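Local coordinates for protein nicotinate phosphoribosyltransferase (Porphyromonas gingivalis, PDB 2IM5) that probably catalyses the ATP-dependent transfer of the phosphoribosyl group of phosphoribosyl diphosphate to nicotinate, giving nicotinate ribonucleotide for NAD(+) biosynthesis, at residues 149-154 with 332-337; 162-167 with 178-183; 171-176 with 197-202. All coordinates share one frame; numbering follows the deposited sequence.

Contact 1: 149-154 with 332-337; sequences RSKGEL and TNLTND
The ammonium group of Lys151 is gripped by three oxygens of the segment 332-337. The contact belongs to the TIM-barrel-like alpha/beta domain of the NAPRTase family. It joins helix 141-157, which leads into strand 162-164, to the short helix 332-335, which follows strand 325-330. Lys151 NZ donates to the backbone O of Asn333 at 2.6 Å. It donates to Asn333 OD1 at 3.0 Å. It also forms a salt bridge with Asp337 OD2 at 2.8 Å. The carboxylate oxygen uses its anti lone pair, the one turned away from OD1. The Asn333 side chain is met less regularly. NZ stands well above its amide plane, with a C=O...N angle of 116°. The backbone carbonyl is met at a wider angle, 147°, with NZ tilted out of its plane. One residue thus supplies two of the three acceptors, and Asp337, beyond the helix end, supplies the charge. The carboxylate would be expected to favour the protonated lysine.

Reach comes from the lysine chain. Its CG is anti to the carbonyl carbon (chi1 -67°), and the rest runs out fully extended. Lys151 and Asn333 approach from opposite directions. The amide oxygen also lies beside the last methylene, with Lys151 CE 3.2 Å from Asn333 OD1. Pro310, at the start of helix 310-320, touches both of these side chains. The apolar part of the contact is small. Leu334 slides past the lysine in the opposite sense, and its methyl CD2 rests 3.7 Å from Lys151 CD.

Contact 2: 162-167 with 178-183; sequences FSIFGM and RVTDIL
Leu183 points one methyl, CD1, at both Phe162 and Ile164. The contact lies inside a beta-alpha-beta unit made of strand 162-164, helix 173-186 and strand 191-194, part of the family's alpha/beta barrel. The helix segment runs nearly antiparallel to the strand, at 155°, as expected for the helix of a beta-alpha-beta crossover between parallel strands. Their axes come within 10.7 Å.

Phe162 and Ile164 are two apart on the strand, and both CB atoms face the helix. The phenyl ring does not offer its face to the leucine. Leu183 CD1 lies near the ring plane, at the edge, 4.2 Å from Phe162 CE1. The ring owes this position to a chi1 of 77°, which sets CG between the backbone N and the carbonyl carbon.

Ile164 reaches further with its longer branch. CG1 is anti to the carbonyl carbon, and CD1 continues the chain outward to the helix. Ile164 CD1 meets Leu183 CD1 at 3.8 Å, the two side chains crossing at a slant. Thr180, one turn earlier on the helix, receives the same isoleucine methyl. Its hydroxyl is engaged along its own helix with the carbonyl of Glu176, so the polar atom is satisfied within this buried layer. Helix 141-157 covers Leu183 through Thr148. Thr180 OG1 lies 3.8 Å from Ile164 CD1, and Thr180 CG2 is 4.1 Å from the same methyl.

Contact 3: 171-176 with 197-202; sequences FSLEVE and VHLAHK
A trans chi1 of 175° swings Glu176 CG away from its backbone N, and the chain runs on extended to CD, across the end of Leu199. The leucine has CG anti to the carbonyl carbon (chi1 -67°), with CD1 extending the chain toward the glutamate. Its CD1 methyl comes 3.3 Å from Glu176 CG, a close approach, and 3.5 Å from Glu176 CD. The carboxylate oxygens are a little further from that methyl. Glu176 OE1 is 3.8 Å and OE2 3.9 Å from Leu199 CD1, so this one methyl sits beside the glutamate side chain from CG to the carboxylate.

The other leucine methyl serves a second neighbour. Leu199 CD2 lies 4.4 Å from Leu173 CD2, a looser apolar touch one turn back along helix 173-186. The contact joins the N-terminal turn of that helix to helix 197-203, on the side of the C-terminal ends of strands 162-164 and 191-194. Ser172 is the N-cap of the first helix, its OG accepting from Val175 N at 3.1 Å with an N-H...O angle of 157°.

The polar end of Glu176 is held from outside the two segments. OE1 forms a salt bridge with Arg170 and a weak hydrogen bond with Asn196. The chemistry is therefore divided along one side chain: the aliphatic stem of the glutamate packs on leucine, while its carboxylate pairs with Arg170.

Overall arrangement
Of the elements in these contacts, helix 141-157 comes first along the chain and supplies 149-154, the opening side of contact 1. The chain then enters strand 162-164, and contact 2 closes a short loop back from helix 173-186. Contact 3 starts between the two segments of contact 2 and ends beyond them, at helix 197-203, so contacts 2 and 3 cross. Contact 1 closes last, after 325-330, and both others nest within its long loop. Segment 332-337 also touches contacts 2 and 3: Thr335 hydrogen-bonds to Gly166 and Phe171, and Leu334 packs on Leu183. Contact 2 ties strand 162-164 to helix 173-186, which contact 3 shares; contacts 1 and 3 join helices flanking neighbouring barrel strands.

Contact 1: 149-154 with 332-337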
# COMPACT_ATOMS: atom_id res chain seq x y z
N ARG A 149 18.99 10.29 10.44
CA ARG A 149 19.65 9.80 11.64
C ARG A 149 18.86 10.25 12.86
O ARG A 149 18.60 9.47 13.77
CB ARG A 149 21.09 10.31 11.73
CG ARG A 149 21.73 9.95 13.06
CD ARG A 149 23.20 10.35 13.15
NE ARG A 149 23.74 10.03 14.47
CZ ARG A 149 25.01 10.21 14.83
NH1 ARG A 149 25.89 10.72 13.98
NH2 ARG A 149 25.39 9.89 16.06
N SER A 150 18.46 11.52 12.88
CA SER A 150 17.70 12.06 14.01
C SER A 150 16.40 11.30 14.19
O SER A 150 16.05 10.95 15.31
CB SER A 150 17.40 13.54 13.79
OG SER A 150 18.59 14.28 13.68
N LYS A 151 15.69 11.07 13.10
CA LYS A 151 14.44 10.34 13.16
C LYS A 151 14.65 8.93 13.71
O LYS A 151 13.90 8.49 14.58
CB LYS A 151 13.81 10.26 11.76
CG LYS A 151 13.36 11.60 11.21
CD LYS A 151 12.94 11.48 9.75
CE LYS A 151 12.56 12.83 9.18
NZ LYS A 151 12.26 12.74 7.73
N GLY A 152 15.67 8.24 13.22
CA GLY A 152 15.96 6.91 13.70
C GLY A 152 16.23 6.88 15.20
O GLY A 152 15.67 6.06 15.92
N GLU A 153 17.09 7.79 15.66
CA GLU A 153 17.43 7.85 17.08
C GLU A 153 16.20 8.15 17.92
O GLU A 153 16.02 7.59 19.00
CB GLU A 153 18.53 8.90 17.32
CG GLU A 153 19.82 8.61 16.54
CD GLU A 153 20.90 9.68 16.72
OE1 GLU A 153 20.60 10.88 16.57
OE2 GLU A 153 22.07 9.31 17.01
N LEU A 154 15.34 9.03 17.42
CA LEU A 154 14.12 9.38 18.13
C LEU A 154 13.20 8.17 18.30
O LEU A 154 12.72 7.90 19.40
CB LEU A 154 13.37 10.49 17.38
CG LEU A 154 12.09 11.01 18.05
CD1 LEU A 154 12.44 11.77 19.32
CD2 LEU A 154 11.35 11.91 17.08
N THR A 332 6.18 8.90 3.15
CA THR A 332 6.81 10.05 2.53
C THR A 332 7.71 10.89 3.44
O THR A 332 8.68 11.49 2.96
CB THR A 332 5.74 10.94 1.85
OG1 THR A 332 6.36 11.75 0.85
CG2 THR A 332 5.06 11.84 2.87
N ASN A 333 7.41 10.96 4.73
CA ASN A 333 8.24 11.73 5.64
C ASN A 333 9.67 11.20 5.65
O ASN A 333 10.62 11.93 5.93
CB ASN A 333 7.69 11.69 7.06
CG ASN A 333 8.62 12.35 8.07
OD1 ASN A 333 9.59 11.73 8.53
ND2 ASN A 333 8.35 13.60 8.40
N LEU A 334 9.83 9.92 5.32
CA LEU A 334 11.15 9.30 5.29
C LEU A 334 11.76 9.23 3.90
O LEU A 334 12.94 9.53 3.72
CB LEU A 334 11.07 7.87 5.86
CG LEU A 334 10.64 7.68 7.33
CD1 LEU A 334 10.58 6.21 7.67
CD2 LEU A 334 11.63 8.39 8.24
N THR A 335 10.96 8.85 2.91
CA THR A 335 11.48 8.69 1.55
C THR A 335 11.46 9.92 0.64
O THR A 335 11.99 9.88 -0.46
CB THR A 335 10.72 7.57 0.83
OG1 THR A 335 9.35 7.97 0.66
CG2 THR A 335 10.76 6.28 1.66
N ASN A 336 10.83 10.99 1.10
CA ASN A 336 10.80 12.20 0.29
C ASN A 336 10.82 13.42 1.20
O ASN A 336 9.81 14.11 1.36
CB ASN A 336 9.56 12.23 -0.60
CG ASN A 336 9.73 13.17 -1.79
OD1 ASN A 336 10.43 14.18 -1.69
ND2 ASN A 336 9.08 12.84 -2.90
N ASP A 337 11.98 13.67 1.79
CA ASP A 337 12.20 14.80 2.69
C ASP A 337 13.66 15.22 2.42
O ASP A 337 14.51 15.21 3.31
CB ASP A 337 12.01 14.34 4.14
CG ASP A 337 12.23 15.45 5.14
OD1 ASP A 337 12.08 16.64 4.78
OD2 ASP A 337 12.53 15.13 6.32

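Contact 2: 162-167 with 178-183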
# COMPACT_ATOMS: atom_id res chain seq x y z
N PHE A 162 8.21 0.79 14.07
CA PHE A 162 7.76 1.33 12.80
C PHE A 162 8.33 0.60 11.59
O PHE A 162 9.33 -0.10 11.69
CB PHE A 162 8.12 2.82 12.72
CG PHE A 162 9.57 3.09 12.41
CD1 PHE A 162 9.98 3.37 11.11
CD2 PHE A 162 10.53 3.03 13.42
CE1 PHE A 162 11.33 3.59 10.82
CE2 PHE A 162 11.87 3.25 13.14
CZ PHE A 162 12.27 3.53 11.84
N SER A 163 7.67 0.79 10.46
CA SER A 163 8.08 0.18 9.20
C SER A 163 8.13 1.28 8.15
O SER A 163 7.42 2.28 8.25
CB SER A 163 7.07 -0.90 8.76
OG SER A 163 7.04 -2.00 9.65
N ILE A 164 8.97 1.08 7.13
CA ILE A 164 9.13 2.04 6.05
C ILE A 164 8.13 1.71 4.93
O ILE A 164 8.25 0.67 4.27
CB ILE A 164 10.57 2.00 5.48
CG1 ILE A 164 11.57 2.20 6.62
CG2 ILE A 164 10.73 3.06 4.39
CD1 ILE A 164 13.02 1.98 6.22
N PHE A 165 7.15 2.59 4.72
CA PHE A 165 6.11 2.43 3.70
C PHE A 165 6.12 3.59 2.70
O PHE A 165 5.05 4.04 2.29
CB PHE A 165 4.70 2.46 4.33
CG PHE A 165 4.35 1.27 5.18
CD1 PHE A 165 5.19 0.17 5.27
CD2 PHE A 165 3.14 1.25 5.88
CE1 PHE A 165 4.83 -0.95 6.04
CE2 PHE A 165 2.77 0.16 6.65
CZ PHE A 165 3.61 -0.95 6.74
N GLY A 166 7.28 4.10 2.30
CA GLY A 166 7.25 5.24 1.39
C GLY A 166 7.71 5.08 -0.05
O GLY A 166 8.08 6.07 -0.69
N MET A 167 7.68 3.86 -0.57
CA MET A 167 8.13 3.61 -1.93
C MET A 167 7.41 4.39 -3.04
O MET A 167 8.05 5.07 -3.84
CB MET A 167 8.06 2.11 -2.23
CG MET A 167 8.04 1.78 -3.71
SD MET A 167 8.70 0.14 -4.07
CE MET A 167 9.38 0.44 -5.69
N ARG A 178 19.32 4.81 0.59
CA ARG A 178 20.18 5.39 1.62
C ARG A 178 19.44 5.63 2.93
O ARG A 178 19.98 5.38 4.00
CB ARG A 178 20.79 6.70 1.11
CG ARG A 178 21.73 7.38 2.10
CD ARG A 178 22.78 6.40 2.64
NE ARG A 178 23.60 7.00 3.69
CZ ARG A 178 24.41 6.31 4.49
NH1 ARG A 178 24.50 4.99 4.37
NH2 ARG A 178 25.12 6.94 5.41
N VAL A 179 18.20 6.11 2.84
CA VAL A 179 17.40 6.36 4.04
C VAL A 179 17.18 5.07 4.82
O VAL A 179 17.25 5.06 6.05
CB VAL A 179 16.02 6.97 3.67
CG1 VAL A 179 15.07 6.91 4.87
CG2 VAL A 179 16.20 8.43 3.23
N THR A 180 16.93 3.98 4.10
CA THR A 180 16.72 2.68 4.72
C THR A 180 18.01 2.25 5.42
O THR A 180 17.98 1.72 6.52
CB THR A 180 16.35 1.61 3.67
OG1 THR A 180 15.12 2.00 3.04
CG2 THR A 180 16.18 0.24 4.32
N ASP A 181 19.13 2.48 4.75
CA ASP A 181 20.44 2.12 5.30
C ASP A 181 20.70 2.87 6.60
O ASP A 181 21.16 2.28 7.59
CB ASP A 181 21.54 2.44 4.30
CG ASP A 181 22.83 1.72 4.61
OD1 ASP A 181 23.12 1.50 5.80
OD2 ASP A 181 23.56 1.38 3.65
N ILE A 182 20.42 4.16 6.60
CA ILE A 182 20.63 4.99 7.78
C ILE A 182 19.71 4.58 8.93
O ILE A 182 20.15 4.47 10.08
CB ILE A 182 20.39 6.48 7.46
CG1 ILE A 182 21.40 6.94 6.40
CG2 ILE A 182 20.50 7.31 8.72
CD1 ILE A 182 21.13 8.33 5.86
N LEU A 183 18.44 4.37 8.63
CA LEU A 183 17.49 3.99 9.68
C LEU A 183 17.89 2.66 10.31
O LEU A 183 17.82 2.50 11.53
CB LEU A 183 16.07 3.90 9.10
CG LEU A 183 15.44 5.26 8.82
CD1 LEU A 183 14.10 5.11 8.10
CD2 LEU A 183 15.24 5.99 10.14

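Contact 3: 171-176 with 197-202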
# COMPACT_ATOMS: atom_id res chain seq x y z
N PHE A 171 11.53 10.10 -3.37
CA PHE A 171 12.16 11.07 -4.26
C PHE A 171 12.85 10.28 -5.37
O PHE A 171 12.79 10.65 -6.54
CB PHE A 171 13.20 11.91 -3.51
CG PHE A 171 13.84 12.99 -4.35
CD1 PHE A 171 13.24 14.24 -4.49
CD2 PHE A 171 15.04 12.74 -5.02
CE1 PHE A 171 13.83 15.23 -5.29
CE2 PHE A 171 15.63 13.72 -5.82
CZ PHE A 171 15.02 14.97 -5.95
N SER A 172 13.49 9.18 -4.99
CA SER A 172 14.19 8.31 -5.93
C SER A 172 14.55 7.01 -5.21
O SER A 172 14.49 6.93 -3.98
CB SER A 172 15.48 8.96 -6.43
OG SER A 172 16.38 9.17 -5.36
N LEU A 173 14.93 6.00 -5.99
CA LEU A 173 15.33 4.71 -5.43
C LEU A 173 16.55 4.95 -4.54
O LEU A 173 16.67 4.42 -3.44
CB LEU A 173 15.72 3.74 -6.56
CG LEU A 173 15.71 2.22 -6.35
CD1 LEU A 173 16.84 1.61 -7.19
CD2 LEU A 173 15.90 1.84 -4.89
N GLU A 174 17.46 5.77 -5.05
CA GLU A 174 18.69 6.11 -4.35
C GLU A 174 18.41 6.72 -2.98
O GLU A 174 19.06 6.37 -2.00
CB GLU A 174 19.52 7.06 -5.21
CG GLU A 174 20.83 7.49 -4.61
CD GLU A 174 21.68 8.24 -5.60
OE1 GLU A 174 21.16 9.19 -6.23
OE2 GLU A 174 22.87 7.88 -5.75
N VAL A 175 17.45 7.63 -2.92
CA VAL A 175 17.10 8.24 -1.64
C VAL A 175 16.48 7.20 -0.68
O VAL A 175 16.87 7.14 0.49
CB VAL A 175 16.13 9.42 -1.82
CG1 VAL A 175 15.57 9.85 -0.48
CG2 VAL A 175 16.86 10.58 -2.49
N GLU A 176 15.53 6.40 -1.16
CA GLU A 176 14.92 5.39 -0.29
C GLU A 176 15.97 4.39 0.18
O GLU A 176 15.95 3.96 1.33
CB GLU A 176 13.77 4.64 -0.99
CG GLU A 176 13.21 3.49 -0.13
CD GLU A 176 12.01 2.73 -0.73
OE1 GLU A 176 11.84 2.71 -1.98
OE2 GLU A 176 11.25 2.13 0.06
N VAL A 197 10.30 -4.83 -0.87
CA VAL A 197 10.92 -6.16 -0.82
C VAL A 197 12.38 -6.17 -1.27
O VAL A 197 13.21 -6.86 -0.67
CB VAL A 197 10.10 -7.16 -1.67
CG1 VAL A 197 10.65 -8.58 -1.48
CG2 VAL A 197 8.63 -7.09 -1.26
N HIS A 198 12.69 -5.40 -2.31
CA HIS A 198 14.05 -5.31 -2.82
C HIS A 198 15.03 -4.76 -1.77
O HIS A 198 16.11 -5.32 -1.56
CB HIS A 198 14.09 -4.41 -4.05
CG HIS A 198 15.47 -3.93 -4.40
ND1 HIS A 198 16.51 -4.78 -4.68
CD2 HIS A 198 15.97 -2.67 -4.49
CE1 HIS A 198 17.60 -4.08 -4.94
NE2 HIS A 198 17.30 -2.79 -4.83
N LEU A 199 14.65 -3.66 -1.12
CA LEU A 199 15.52 -3.07 -0.12
C LEU A 199 15.59 -3.91 1.16
O LEU A 199 16.56 -3.82 1.91
CB LEU A 199 15.06 -1.64 0.18
CG LEU A 199 15.27 -0.70 -1.02
CD1 LEU A 199 14.83 0.71 -0.67
CD2 LEU A 199 16.75 -0.72 -1.45
N ALA A 200 14.57 -4.72 1.41
CA ALA A 200 14.57 -5.58 2.59
C ALA A 200 15.61 -6.66 2.31
O ALA A 200 16.35 -7.08 3.20
CB ALA A 200 13.20 -6.20 2.79
N HIS A 201 15.65 -7.10 1.06
CA HIS A 201 16.59 -8.12 0.64
C HIS A 201 18.00 -7.55 0.73
O HIS A 201 18.89 -8.14 1.36
CB HIS A 201 16.30 -8.53 -0.81
CG HIS A 201 17.30 -9.49 -1.39
ND1 HIS A 201 17.49 -9.63 -2.74
CD2 HIS A 201 18.14 -10.37 -0.79
CE1 HIS A 201 18.41 -10.56 -2.96
NE2 HIS A 201 18.82 -11.02 -1.79
N LYS A 202 18.20 -6.39 0.11
CA LYS A 202 19.49 -5.73 0.09
C LYS A 202 20.07 -5.38 1.47
O LYS A 202 21.26 -5.58 1.72
CB LYS A 202 19.40 -4.45 -0.74
CG LYS A 202 20.68 -3.63 -0.74
CD LYS A 202 20.64 -2.51 -1.77
CE LYS A 202 21.92 -1.68 -1.69
NZ LYS A 202 21.98 -0.65 -2.75